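Local coordinates for cellulose biosynthesis protein BcsG (Salmonella typhimurium LT2, PDB 5OLT), which is required for cellulose biosynthesis, the crystallised part being its zinc-binding extramembrane domain of the alkaline phosphatase family, at residues L139-H144 with N207-T212; P58-V63 with S255-M260; L145-N150 with S168-Q173; T46-Q51 with E323-A328. All coordinates share one frame; numbering follows the deposited sequence. Where two conformers were deposited one is given.

Interaction 1 (L139-H144 with N207-T212); sequences LGFTQH and NSRSAT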
loop_
_atom_site.group_PDB
_atom_site.type_symbol
_atom_site.label_atom_id
_atom_site.label_comp_id
_atom_site.label_asym_id
_atom_site.label_seq_id
_atom_site.Cartn_x
_atom_site.Cartn_y
_atom_site.Cartn_z
ATOM N N LEU A 139 5.314 20.485 1.364
ATOM C CA LEU A 139 4.543 21.183 0.331
ATOM C C LEU A 139 3.223 21.743 0.850
ATOM O O LEU A 139 2.381 22.165 0.038
ATOM C CB LEU A 139 4.284 20.243 -0.848
ATOM C CG LEU A 139 5.518 19.844 -1.658
ATOM C CD1 LEU A 139 5.165 18.683 -2.585
ATOM C CD2 LEU A 139 6.081 21.002 -2.463
ATOM N N GLY A 140 3.035 21.744 2.175
ATOM C CA GLY A 140 1.883 22.400 2.796
ATOM C C GLY A 140 0.707 21.488 3.096
ATOM O O GLY A 140 -0.388 21.972 3.446
ATOM N N PHE A 141 0.898 20.165 2.985
ATOM C CA PHE A 141 -0.178 19.249 3.364
ATOM C C PHE A 141 -0.128 18.965 4.867
ATOM O O PHE A 141 0.889 18.447 5.376
ATOM C CB PHE A 141 -0.072 17.908 2.624
ATOM C CG PHE A 141 -0.349 17.978 1.145
ATOM C CD1 PHE A 141 0.578 18.534 0.250
ATOM C CD2 PHE A 141 -1.535 17.433 0.626
ATOM C CE1 PHE A 141 0.330 18.564 -1.118
ATOM C CE2 PHE A 141 -1.781 17.477 -0.748
ATOM C CZ PHE A 141 -0.857 18.050 -1.622
ATOM N N THR A 142 -1.219 19.250 5.564
ATOM C CA THR A 142 -1.374 18.932 6.975
ATOM C C THR A 142 -1.344 17.403 7.113
ATOM O O THR A 142 -2.010 16.716 6.345
ATOM C CB THR A 142 -2.718 19.506 7.445
ATOM O OG1 THR A 142 -2.664 20.934 7.317
ATOM C CG2 THR A 142 -3.012 19.190 8.906
ATOM N N GLN A 143 -0.615 16.884 8.083
ATOM C CA GLN A 143 -0.474 15.444 8.285
ATOM C C GLN A 143 -1.412 14.958 9.367
ATOM O O GLN A 143 -1.572 15.588 10.410
ATOM C CB GLN A 143 0.986 15.173 8.680
ATOM C CG GLN A 143 1.389 13.719 8.819
ATOM C CD GLN A 143 2.858 13.633 9.212
ATOM O OE1 GLN A 143 3.204 13.480 10.404
ATOM N NE2 GLN A 143 3.726 13.790 8.231
ATOM N N HIS A 144 -2.088 13.835 9.105
ATOM C CA HIS A 144 -2.995 13.240 10.082
ATOM C C HIS A 144 -2.713 11.755 10.170
ATOM O O HIS A 144 -2.411 11.105 9.158
ATOM C CB HIS A 144 -4.484 13.434 9.725
ATOM C CG HIS A 144 -4.936 14.866 9.680
ATOM N ND1 HIS A 144 -5.071 15.635 10.812
ATOM C CD2 HIS A 144 -5.375 15.633 8.652
ATOM C CE1 HIS A 144 -5.526 16.831 10.481
ATOM N NE2 HIS A 144 -5.705 16.862 9.173
ATOM N N ASN A 207 -10.482 24.918 1.866
ATOM C CA ASN A 207 -9.590 24.569 0.753
ATOM C C ASN A 207 -8.211 24.247 1.351
ATOM O O ASN A 207 -7.156 24.707 0.895
ATOM C CB ASN A 207 -9.507 25.715 -0.276
ATOM C CG ASN A 207 -8.672 26.902 0.213
ATOM O OD1 ASN A 207 -8.519 27.128 1.422
ATOM N ND2 ASN A 207 -8.113 27.656 -0.729
ATOM N N SER A 208 -8.237 23.477 2.419
ATOM C CA SER A 208 -6.999 22.995 2.980
ATOM C C SER A 208 -6.472 21.841 2.147
ATOM O O SER A 208 -7.200 21.159 1.388
ATOM C CB SER A 208 -7.195 22.569 4.425
ATOM O OG SER A 208 -6.713 23.566 5.312
ATOM N N ARG A 209 -5.180 21.655 2.253
ATOM C CA ARG A 209 -4.611 20.410 1.772
ATOM C C ARG A 209 -4.099 19.594 2.922
ATOM O O ARG A 209 -3.520 20.105 3.878
ATOM C CB ARG A 209 -3.610 20.558 0.618
ATOM C CG ARG A 209 -2.458 21.435 0.890
ATOM C CD ARG A 209 -1.508 21.576 -0.286
ATOM N NE ARG A 209 -1.905 22.070 -1.617
ATOM C CZ ARG A 209 -2.121 23.349 -1.946
ATOM N NH1 ARG A 209 -2.127 24.283 -1.007
ATOM N NH2 ARG A 209 -2.373 23.690 -3.204
ATOM N N SER A 210 -4.365 18.302 2.835
ATOM C CA SER A 210 -4.030 17.410 3.945
ATOM C C SER A 210 -3.706 16.037 3.419
ATOM O O SER A 210 -4.108 15.674 2.334
ATOM C CB SER A 210 -5.162 17.318 4.961
ATOM O OG SER A 210 -6.269 16.591 4.446
ATOM N N ALA A 211 -2.992 15.279 4.234
ATOM C CA ALA A 211 -2.594 13.910 3.891
ATOM C C ALA A 211 -2.763 13.097 5.148
ATOM O O ALA A 211 -2.174 13.405 6.177
ATOM C CB ALA A 211 -1.156 13.860 3.398
ATOM N N THR A 212 -3.570 12.042 5.061
ATOM C CA THR A 212 -3.931 11.218 6.196
ATOM C C THR A 212 -3.504 9.781 5.958
ATOM O O THR A 212 -3.782 9.207 4.898
ATOM C CB THR A 212 -5.466 11.268 6.417
ATOM O OG1 THR A 212 -5.824 12.608 6.690
ATOM C CG2 THR A 212 -5.892 10.407 7.575
HETATM O O HOH W 1 -2.877 22.906 4.576
HETATM O O HOH W 2 -1.361 24.317 1.728
HETATM O O HOH W 3 -5.542 21.103 6.867
#
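Arg209 O is gripped twice: by Thr142 N at 3.0 Å and by a water that also donates to Gly140 O. Further along, Ala211 N gives its hydrogen to Thr142 O (2.7 Å), and His144 N gives its own to Ala211 O. The two strands run the same way, 17° apart. The Arg209 side chain crosses one face of the Phe141 ring obliquely. Arg209 CD sits 3.7 Å from the centroid of the Phe141 ring, over the middle of that face, in a CH-pi contact. A bend at chi3 (58°) turns NE away from the straight line of the chain. The guanidinium plane stands 71° to the ring, and any cation-pi attraction is weak at this length. A second water joins Arg209 NH1 to Gly140 O. On the sheet face of Thr142 and His144, the His144 CB lies 3.4 Å from Thr212 OG1, which itself bonds to Trp198 NE1. Gly140, with positive phi, is the C-prime residue of a Schellman motif that ends helix 132-138. After this turn the chain enters an outer strand of the central sheet, paired in parallel as in the alpha/beta core of the alkaline phosphatase family.

Interaction 2 (P58-V63 with S255-M260); sequences PFDLLV and SGRKVM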
loop_
_atom_site.group_PDB
_atom_site.type_symbol
_atom_site.label_atom_id
_atom_site.label_comp_id
_atom_site.label_asym_id
_atom_site.label_seq_id
_atom_site.Cartn_x
_atom_site.Cartn_y
_atom_site.Cartn_z
ATOM N N PRO A 58 -5.675 22.860 -3.991
ATOM C CA PRO A 58 -5.690 22.052 -2.754
ATOM C C PRO A 58 -6.586 20.822 -2.917
ATOM O O PRO A 58 -7.611 20.857 -3.603
ATOM C CB PRO A 58 -6.303 22.995 -1.707
ATOM C CG PRO A 58 -6.127 24.362 -2.263
ATOM C CD PRO A 58 -6.216 24.219 -3.740
ATOM N N PHE A 59 -6.156 19.738 -2.307
ATOM C CA PHE A 59 -6.970 18.534 -2.204
ATOM C C PHE A 59 -6.483 17.743 -0.997
ATOM O O PHE A 59 -5.435 18.080 -0.418
ATOM C CB PHE A 59 -6.866 17.691 -3.489
ATOM C CG PHE A 59 -5.516 17.023 -3.696
ATOM C CD1 PHE A 59 -4.432 17.739 -4.225
ATOM C CD2 PHE A 59 -5.323 15.677 -3.329
ATOM C CE1 PHE A 59 -3.200 17.123 -4.414
ATOM C CE2 PHE A 59 -4.083 15.058 -3.550
ATOM C CZ PHE A 59 -3.016 15.786 -4.088
ATOM N N ASP A 60 -7.238 16.704 -0.636
ATOM C CA ASP A 60 -6.871 15.806 0.459
ATOM C C ASP A 60 -6.450 14.439 -0.061
ATOM O O ASP A 60 -7.101 13.887 -0.964
ATOM C CB ASP A 60 -8.044 15.613 1.423
ATOM C CG ASP A 60 -8.502 16.884 2.061
ATOM O OD1 ASP A 60 -7.635 17.701 2.420
ATOM O OD2 ASP A 60 -9.751 17.053 2.242
ATOM N N LEU A 61 -5.338 13.923 0.465
ATOM C CA LEU A 61 -4.896 12.535 0.231
ATOM C C LEU A 61 -5.309 11.685 1.424
ATOM O O LEU A 61 -5.054 12.062 2.576
ATOM C CB LEU A 61 -3.360 12.468 0.046
ATOM C CG LEU A 61 -2.789 11.042 0.015
ATOM C CD1 LEU A 61 -3.211 10.316 -1.249
ATOM C CD2 LEU A 61 -1.265 11.035 0.073
ATOM N N LEU A 62 -5.961 10.557 1.156
ATOM C CA LEU A 62 -6.342 9.643 2.267
ATOM C C LEU A 62 -5.802 8.268 1.904
ATOM O O LEU A 62 -6.192 7.707 0.876
ATOM C CB LEU A 62 -7.870 9.614 2.392
ATOM C CG LEU A 62 -8.447 8.581 3.340
ATOM C CD1 LEU A 62 -7.941 8.748 4.760
ATOM C CD2 LEU A 62 -9.970 8.644 3.290
ATOM N N VAL A 63 -4.863 7.760 2.708
ATOM C CA VAL A 63 -4.278 6.435 2.470
ATOM C C VAL A 63 -4.908 5.467 3.464
ATOM O O VAL A 63 -4.825 5.670 4.691
ATOM C CB VAL A 63 -2.742 6.474 2.641
ATOM C CG1 VAL A 63 -2.133 5.083 2.496
ATOM C CG2 VAL A 63 -2.123 7.423 1.648
ATOM N N SER A 255 -19.995 14.931 -1.179
ATOM C CA SER A 255 -19.374 16.070 -0.516
ATOM C C SER A 255 -18.835 17.074 -1.532
ATOM O O SER A 255 -18.640 18.239 -1.180
ATOM C CB SER A 255 -18.226 15.607 0.386
ATOM O OG SER A 255 -17.062 15.363 -0.385
ATOM N N GLY A 256 -18.574 16.611 -2.757
ATOM C CA GLY A 256 -17.892 17.392 -3.785
ATOM C C GLY A 256 -16.427 17.757 -3.520
ATOM O O GLY A 256 -15.813 18.412 -4.356
ATOM N N ARG A 257 -15.871 17.325 -2.391
ATOM C CA ARG A 257 -14.474 17.589 -2.058
ATOM C C ARG A 257 -13.519 16.902 -3.039
ATOM O O ARG A 257 -13.794 15.823 -3.572
ATOM C CB ARG A 257 -14.170 17.137 -0.632
ATOM C CG ARG A 257 -14.970 17.864 0.453
ATOM C CD ARG A 257 -14.447 17.483 1.822
ATOM N NE ARG A 257 -13.070 17.919 2.043
ATOM C CZ ARG A 257 -12.670 19.181 2.234
ATOM N NH1 ARG A 257 -13.532 20.187 2.237
ATOM N NH2 ARG A 257 -11.391 19.444 2.442
ATOM N N LYS A 258 -12.375 17.556 -3.263
ATOM C CA LYS A 258 -11.301 16.968 -4.074
ATOM C C LYS A 258 -10.470 16.063 -3.158
ATOM O O LYS A 258 -9.829 16.530 -2.216
ATOM C CB LYS A 258 -10.426 18.068 -4.672
ATOM C CG LYS A 258 -11.180 18.917 -5.698
ATOM C CD LYS A 258 -10.364 20.117 -6.125
ATOM C CE LYS A 258 -11.086 20.945 -7.203
ATOM N NZ LYS A 258 -12.386 21.561 -6.757
ATOM N N VAL A 259 -10.514 14.757 -3.440
ATOM C CA VAL A 259 -9.855 13.763 -2.601
ATOM C C VAL A 259 -9.212 12.712 -3.474
ATOM O O VAL A 259 -9.810 12.223 -4.422
ATOM C CB VAL A 259 -10.815 13.094 -1.594
ATOM C CG1 VAL A 259 -10.036 12.160 -0.633
ATOM C CG2 VAL A 259 -11.584 14.108 -0.750
ATOM N N MET A 260 -7.984 12.349 -3.113
ATOM C CA MET A 260 -7.315 11.194 -3.692
ATOM C C MET A 260 -7.301 10.117 -2.631
ATOM O O MET A 260 -6.699 10.319 -1.588
ATOM C CB MET A 260 -5.889 11.557 -4.111
ATOM C CG MET A 260 -5.108 10.386 -4.702
ATOM S SD MET A 260 -3.466 10.934 -5.168
ATOM C CE MET A 260 -2.769 9.440 -5.845
HETATM O O HOH W 4 -10.572 18.430 -0.461
#
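Asp60 and Arg257 both start with CG anti to the carbonyl carbon (chi1 -61° and -62°), and Arg257 then bends at chi3 to bring NE round toward the carboxylate. Arg257 NH2 meets Asp60 OD2 at 2.9 Å in a salt bridge. OD2 is approached on its syn side and lies in the guanidinium plane. The two flat groups are nearly coplanar, 22° apart. A weak second bond comes from NE to the same oxygen. Asp60 OD1 is left to Ser210 OG on the neighbouring strand. A water bonded to Lys258 O also reaches OD2, weakly. Parallel strand pairing runs beside this bridge. Asp60 N binds Lys258 O at 3.0 Å, Met260 N binds Asp60 O at 2.8 Å, and Leu62 N binds Met260 O. On the face of Leu61 and Met260 the contact is apolar. Leu61 CD1 lies 3.9 Å from Met260 CG, with the side chains side by side. Phe59 CE2 touches Met260 CB at 4.0 Å. Helix 318-328 packs on Met260. One sheet face is therefore greasy, while the other carries a buried carboxylate. The arginine and serine hydroxyl would probably favour its charged form, and nearby Glu202 oppose it.

Interaction 3 (L145-N150 with S168-Q173); sequences LMMDHN and SELMNQ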
loop_
_atom_site.group_PDB
_atom_site.type_symbol
_atom_site.label_atom_id
_atom_site.label_comp_id
_atom_site.label_asym_id
_atom_site.label_seq_id
_atom_site.Cartn_x
_atom_site.Cartn_y
_atom_site.Cartn_z
ATOM N N LEU A 145 -2.859 11.234 11.375
ATOM C CA LEU A 145 -2.763 9.804 11.638
ATOM C C LEU A 145 -4.073 9.389 12.270
ATOM O O LEU A 145 -4.488 9.963 13.258
ATOM C CB LEU A 145 -1.610 9.577 12.600
ATOM C CG LEU A 145 -1.434 8.155 13.115
ATOM C CD1 LEU A 145 -1.141 7.195 11.952
ATOM C CD2 LEU A 145 -0.312 8.142 14.155
ATOM N N MET A 146 -4.663 8.339 11.703
ATOM C CA MET A 146 -5.955 7.858 12.091
ATOM C C MET A 146 -5.882 6.353 12.167
ATOM O O MET A 146 -5.229 5.718 11.306
ATOM C CB MET A 146 -6.932 8.279 10.986
ATOM C CG MET A 146 -8.378 8.118 11.323
ATOM S SD MET A 146 -9.344 9.211 10.254
ATOM C CE MET A 146 -9.442 8.307 8.731
ATOM N N MET A 147 -6.569 5.757 13.149
ATOM C CA MET A 147 -6.646 4.283 13.197
ATOM C C MET A 147 -8.020 3.872 13.670
ATOM O O MET A 147 -8.723 4.662 14.346
ATOM C CB MET A 147 -5.584 3.682 14.141
ATOM C CG MET A 147 -4.157 3.991 13.724
ATOM S SD MET A 147 -2.922 3.048 14.626
ATOM C CE MET A 147 -1.431 3.784 13.922
ATOM N N ASP A 148 -8.412 2.636 13.356
ATOM C CA ASP A 148 -9.632 2.097 13.951
ATOM C C ASP A 148 -9.306 1.244 15.187
ATOM O O ASP A 148 -10.128 0.466 15.646
ATOM C CB ASP A 148 -10.498 1.365 12.925
ATOM C CG ASP A 148 -9.841 0.141 12.356
ATOM O OD1 ASP A 148 -8.804 -0.303 12.863
ATOM O OD2 ASP A 148 -10.400 -0.407 11.344
ATOM N N HIS A 149 -8.103 1.433 15.739
ATOM C CA HIS A 149 -7.664 0.685 16.904
ATOM C C HIS A 149 -6.617 1.520 17.621
ATOM O O HIS A 149 -6.219 2.575 17.133
ATOM C CB HIS A 149 -7.103 -0.683 16.457
ATOM C CG HIS A 149 -5.864 -0.594 15.616
ATOM N ND1 HIS A 149 -5.836 -0.288 14.268
ATOM C CD2 HIS A 149 -4.574 -0.778 15.986
ATOM C CE1 HIS A 149 -4.574 -0.300 13.849
ATOM N NE2 HIS A 149 -3.793 -0.603 14.878
ATOM N N ASN A 150 -6.163 1.063 18.792
ATOM C CA ASN A 150 -5.280 1.932 19.568
ATOM C C ASN A 150 -3.804 1.773 19.229
ATOM O O ASN A 150 -2.976 2.513 19.781
ATOM C CB ASN A 150 -5.542 1.778 21.079
ATOM C CG ASN A 150 -5.199 0.383 21.600
ATOM O OD1 ASN A 150 -4.403 -0.343 21.000
ATOM N ND2 ASN A 150 -5.773 0.011 22.751
ATOM N N SER A 168 2.674 12.486 14.553
ATOM C CA SER A 168 1.377 13.161 14.689
ATOM C C SER A 168 0.599 12.408 15.732
ATOM O O SER A 168 0.751 11.207 15.872
ATOM C CB SER A 168 0.551 13.146 13.397
ATOM O OG SER A 168 1.226 13.729 12.325
ATOM N N GLU A 169 -0.252 13.119 16.459
ATOM C CA GLU A 169 -1.069 12.476 17.483
ATOM C C GLU A 169 -2.114 11.665 16.752
ATOM O O GLU A 169 -2.524 12.011 15.654
ATOM C CB GLU A 169 -1.734 13.502 18.419
ATOM C CG GLU A 169 -0.750 14.237 19.339
ATOM C CD GLU A 169 -0.073 13.325 20.365
ATOM O OE1 GLU A 169 -0.761 12.888 21.315
ATOM O OE2 GLU A 169 1.146 13.052 20.227
ATOM N N LEU A 170 -2.495 10.556 17.354
ATOM C CA LEU A 170 -3.580 9.762 16.846
ATOM C C LEU A 170 -4.876 10.591 16.910
ATOM O O LEU A 170 -5.187 11.172 17.976
ATOM C CB LEU A 170 -3.643 8.502 17.689
ATOM C CG LEU A 170 -4.626 7.433 17.336
ATOM C CD1 LEU A 170 -4.340 6.942 15.900
ATOM C CD2 LEU A 170 -4.468 6.280 18.330
ATOM N N MET A 171 -5.643 10.634 15.807
ATOM C CA MET A 171 -6.895 11.391 15.801
ATOM C C MET A 171 -7.835 10.868 16.880
ATOM O O MET A 171 -7.821 9.679 17.227
ATOM C CB MET A 171 -7.562 11.370 14.430
ATOM C CG MET A 171 -6.821 12.221 13.413
ATOM S SD MET A 171 -7.621 12.371 11.806
ATOM C CE MET A 171 -9.304 12.818 12.270
ATOM N N ASN A 172 -8.608 11.789 17.448
ATOM C CA ASN A 172 -9.530 11.477 18.531
ATOM C C ASN A 172 -10.417 10.259 18.201
ATOM O O ASN A 172 -11.082 10.241 17.166
ATOM C CB ASN A 172 -10.412 12.697 18.794
ATOM C CG ASN A 172 -11.442 12.454 19.890
ATOM O OD1 ASN A 172 -11.182 11.738 20.860
ATOM N ND2 ASN A 172 -12.623 13.069 19.740
ATOM N N GLN A 173 -10.426 9.299 19.112
ATOM C CA GLN A 173 -11.248 8.103 19.017
ATOM C C GLN A 173 -12.405 8.078 20.031
ATOM O O GLN A 173 -13.189 7.133 20.042
ATOM C CB GLN A 173 -10.355 6.879 19.218
ATOM C CG GLN A 173 -9.368 6.702 18.057
ATOM C CD GLN A 173 -8.407 5.562 18.277
ATOM O OE1 GLN A 173 -7.998 5.278 19.404
ATOM N NE2 GLN A 173 -7.981 4.943 17.189
HETATM O O HOH W 5 -3.072 13.246 13.512
HETATM O O HOH W 6 -7.765 7.679 15.062
#
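Gln173 reaches across to the end of strand 142-147. Its CB leaves the backbone toward the strand, CG stands anti to the carbonyl carbon (chi1 -67°), and the chain runs on extended to CD. Gln173 CD lies 3.9 Å from His149 O. At the tip, Gln173 NE2 grips two backbone carbonyls, Met147 O at 3.0 Å and His149 O at 3.0 Å. Both oxygens lie close to the amide plane of Gln173, but NE2 stands well above each carbonyl plane, 61° out for Met147. One amide group thus clamps the chain on both sides of Asp148. Nearer the start of the strand, Met171 N bonds to Leu145 O at 2.9 Å. Two waters extend the link, one between Leu145 N and Glu169 O, the other between Met147 N and Met171 O. Leu170 CD1 packs on Met147 CG at 3.7 Å, the side chains crossing at about a right angle. In the conformers given, Met146 SD lies 3.9 Å from Met171 SD. His149 ND1 donates to Asp148 OD1, which also takes Leu217 N. The His149 side chain is about 8 Å from the bound zinc ion. The arrangement is a loop laid along an outer strand of the alpha/beta sheet, with the end of that strand leading toward the metal site.

Interaction 4 (T46-Q51 with E323-A328); sequences TTFPAQ and ELVVRA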
loop_
_atom_site.group_PDB
_atom_site.type_symbol
_atom_site.label_atom_id
_atom_site.label_comp_id
_atom_site.label_asym_id
_atom_site.label_seq_id
_atom_site.Cartn_x
_atom_site.Cartn_y
_atom_site.Cartn_z
ATOM N N THR A 46 11.115 8.950 -6.003
ATOM C CA THR A 46 10.177 9.892 -6.592
ATOM C C THR A 46 10.726 11.279 -6.354
ATOM O O THR A 46 11.068 11.653 -5.252
ATOM C CB THR A 46 8.834 9.781 -5.889
ATOM O OG1 THR A 46 8.464 8.413 -5.885
ATOM C CG2 THR A 46 7.794 10.614 -6.601
ATOM N N THR A 47 10.784 12.079 -7.385
ATOM C CA THR A 47 11.169 13.480 -7.106
ATOM C C THR A 47 9.933 14.357 -6.968
ATOM O O THR A 47 9.142 14.461 -7.907
ATOM C CB THR A 47 12.127 14.031 -8.156
ATOM O OG1 THR A 47 13.314 13.230 -8.119
ATOM C CG2 THR A 47 12.514 15.460 -7.835
ATOM N N PHE A 48 9.751 14.894 -5.765
ATOM C CA PHE A 48 8.742 15.935 -5.515
ATOM C C PHE A 48 9.239 17.307 -5.962
ATOM O O PHE A 48 10.447 17.571 -5.935
ATOM C CB PHE A 48 8.318 15.928 -4.052
ATOM C CG PHE A 48 7.370 14.814 -3.723
ATOM C CD1 PHE A 48 7.842 13.506 -3.524
ATOM C CD2 PHE A 48 5.996 15.060 -3.646
ATOM C CE1 PHE A 48 6.955 12.487 -3.264
ATOM C CE2 PHE A 48 5.102 14.034 -3.406
ATOM C CZ PHE A 48 5.580 12.735 -3.185
ATOM N N PRO A 49 8.316 18.189 -6.386
ATOM C CA PRO A 49 8.755 19.559 -6.717
ATOM C C PRO A 49 9.261 20.296 -5.481
ATOM O O PRO A 49 8.864 19.972 -4.348
ATOM C CB PRO A 49 7.468 20.232 -7.197
ATOM C CG PRO A 49 6.361 19.419 -6.593
ATOM C CD PRO A 49 6.872 18.000 -6.603
ATOM N N ALA A 50 10.122 21.301 -5.718
ATOM C CA ALA A 50 10.660 22.145 -4.669
ATOM C C ALA A 50 9.565 22.911 -3.909
ATOM O O ALA A 50 9.609 23.033 -2.684
ATOM C CB ALA A 50 11.689 23.105 -5.267
ATOM N N GLN A 51 8.566 23.400 -4.637
ATOM C CA GLN A 51 7.392 24.036 -4.017
ATOM C C GLN A 51 6.255 23.850 -5.008
ATOM O O GLN A 51 6.489 23.518 -6.175
ATOM C CB GLN A 51 7.617 25.537 -3.663
ATOM C CG GLN A 51 7.779 26.473 -4.857
ATOM C CD GLN A 51 8.995 26.154 -5.716
ATOM O OE1 GLN A 51 10.127 26.094 -5.229
ATOM N NE2 GLN A 51 8.761 25.933 -7.001
ATOM N N GLU A 323 4.629 7.576 -6.958
ATOM C CA GLU A 323 4.599 8.246 -8.258
ATOM C C GLU A 323 3.225 8.801 -8.605
ATOM O O GLU A 323 3.124 9.928 -9.095
ATOM C CB GLU A 323 5.044 7.261 -9.333
ATOM C CG GLU A 323 5.075 7.851 -10.726
ATOM C CD GLU A 323 6.018 8.991 -10.909
ATOM O OE1 GLU A 323 7.037 9.074 -10.189
ATOM O OE2 GLU A 323 5.743 9.812 -11.831
ATOM N N LEU A 324 2.160 8.051 -8.312
ATOM C CA LEU A 324 0.830 8.588 -8.578
ATOM C C LEU A 324 0.546 9.821 -7.734
ATOM O O LEU A 324 -0.064 10.789 -8.246
ATOM C CB LEU A 324 -0.250 7.510 -8.328
ATOM C CG LEU A 324 -0.342 6.443 -9.442
ATOM C CD1 LEU A 324 -1.172 5.275 -8.948
ATOM C CD2 LEU A 324 -0.924 7.014 -10.748
ATOM N N VAL A 325 1.013 9.841 -6.477
ATOM C CA VAL A 325 0.883 11.028 -5.636
ATOM C C VAL A 325 1.618 12.221 -6.248
ATOM O O VAL A 325 1.041 13.318 -6.304
ATOM C CB VAL A 325 1.292 10.757 -4.155
ATOM C CG1 VAL A 325 1.276 12.060 -3.330
ATOM C CG2 VAL A 325 0.345 9.705 -3.542
ATOM N N VAL A 326 2.861 12.051 -6.689
ATOM C CA VAL A 326 3.521 13.227 -7.220
ATOM C C VAL A 326 2.815 13.715 -8.498
ATOM O O VAL A 326 2.707 14.934 -8.680
ATOM C CB VAL A 326 5.031 12.997 -7.364
ATOM C CG1 VAL A 326 5.364 12.236 -8.625
ATOM C CG2 VAL A 326 5.792 14.303 -7.303
ATOM N N ARG A 327 2.281 12.788 -9.318
ATOM C CA ARG A 327 1.541 13.177 -10.545
ATOM C C ARG A 327 0.313 14.001 -10.190
ATOM O O ARG A 327 -0.093 14.881 -10.971
ATOM C CB ARG A 327 1.173 11.948 -11.384
ATOM C CG ARG A 327 2.441 11.291 -11.940
ATOM C CD ARG A 327 2.124 10.106 -12.802
ATOM N NE ARG A 327 3.362 9.490 -13.302
ATOM C CZ ARG A 327 3.374 8.512 -14.211
ATOM N NH1 ARG A 327 2.241 8.067 -14.746
ATOM N NH2 ARG A 327 4.524 7.959 -14.584
ATOM N N ALA A 328 -0.232 13.792 -8.998
ATOM C CA ALA A 328 -1.413 14.534 -8.547
ATOM C C ALA A 328 -1.117 15.732 -7.683
ATOM O O ALA A 328 -2.041 16.481 -7.386
ATOM C CB ALA A 328 -2.307 13.593 -7.771
HETATM O O HOH W 7 8.359 7.481 -8.350
#
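Val326 CG2 sits over one face of the Phe48 ring, 3.9 Å from its centroid and offset toward the rim. This CH-pi contact centres a small packing site where the loop packs against helix 318-328, one of the helices that cover the central sheet of this alpha/beta fold. The nearest ring atom is Phe48 CD2, 3.7 Å from Val326 CG2. Two more loop atoms approach this methyl. Val326 CG2 lies 3.4 Å from Thr47 O and 3.9 Å from Pro49 CD. The proline and valine side chains slide past each other in opposite directions. The other methyl, Val326 CG1, meets Thr46 CG2 at 3.6 Å, tip to tip, in the conformers given. Val325 CG1 stands at the edge of the Phe48 ring, near its plane.

The valine torsion in the conformer given explains the division of work. CG2 is anti to the backbone N, while CG1 lies between that N and the carbonyl carbon (chi1 81°). The two methyls therefore serve different loop residues.

In the next shell, Thr46 OG1 hydrogen-bonds to Ser322 OG of the same helix. It also binds a water that donates to Glu323 OE1. Helix 132-138 packs against Phe48 through Leu132, Asn135 and Leu136. Leu136 touches Val325 as well. Arg327 in turn pairs with Glu323 one turn earlier, and its NH1 holds the backbone oxygens of Leu344 and Ser346. In that salt bridge Arg327 NE meets the anti lone pair of Glu323 OE2 at 2.8 Å.

Overall arrangement
Interactions 1 and 2 build the same sheet, since strands 210-216 and 60-66 are neighbours in it. Interaction 2 is the buried one; the other three are partly buried. A polar contact between Ser210 and Asp60 ties interactions 1 and 2 together. Interaction 3 continues strand 142-147 from interaction 1, but its partner is a loop, so side-chain amide and water bonds replace most of the strand ladder. Interaction 4 lies on a covering helix and relies on apolar contacts and one water bridge. Met260 of interaction 2 touches that helix, and Leu139 of interaction 1 touches its loop. Interactions 3 and 4 stay about 15 Å apart at their nearest atoms.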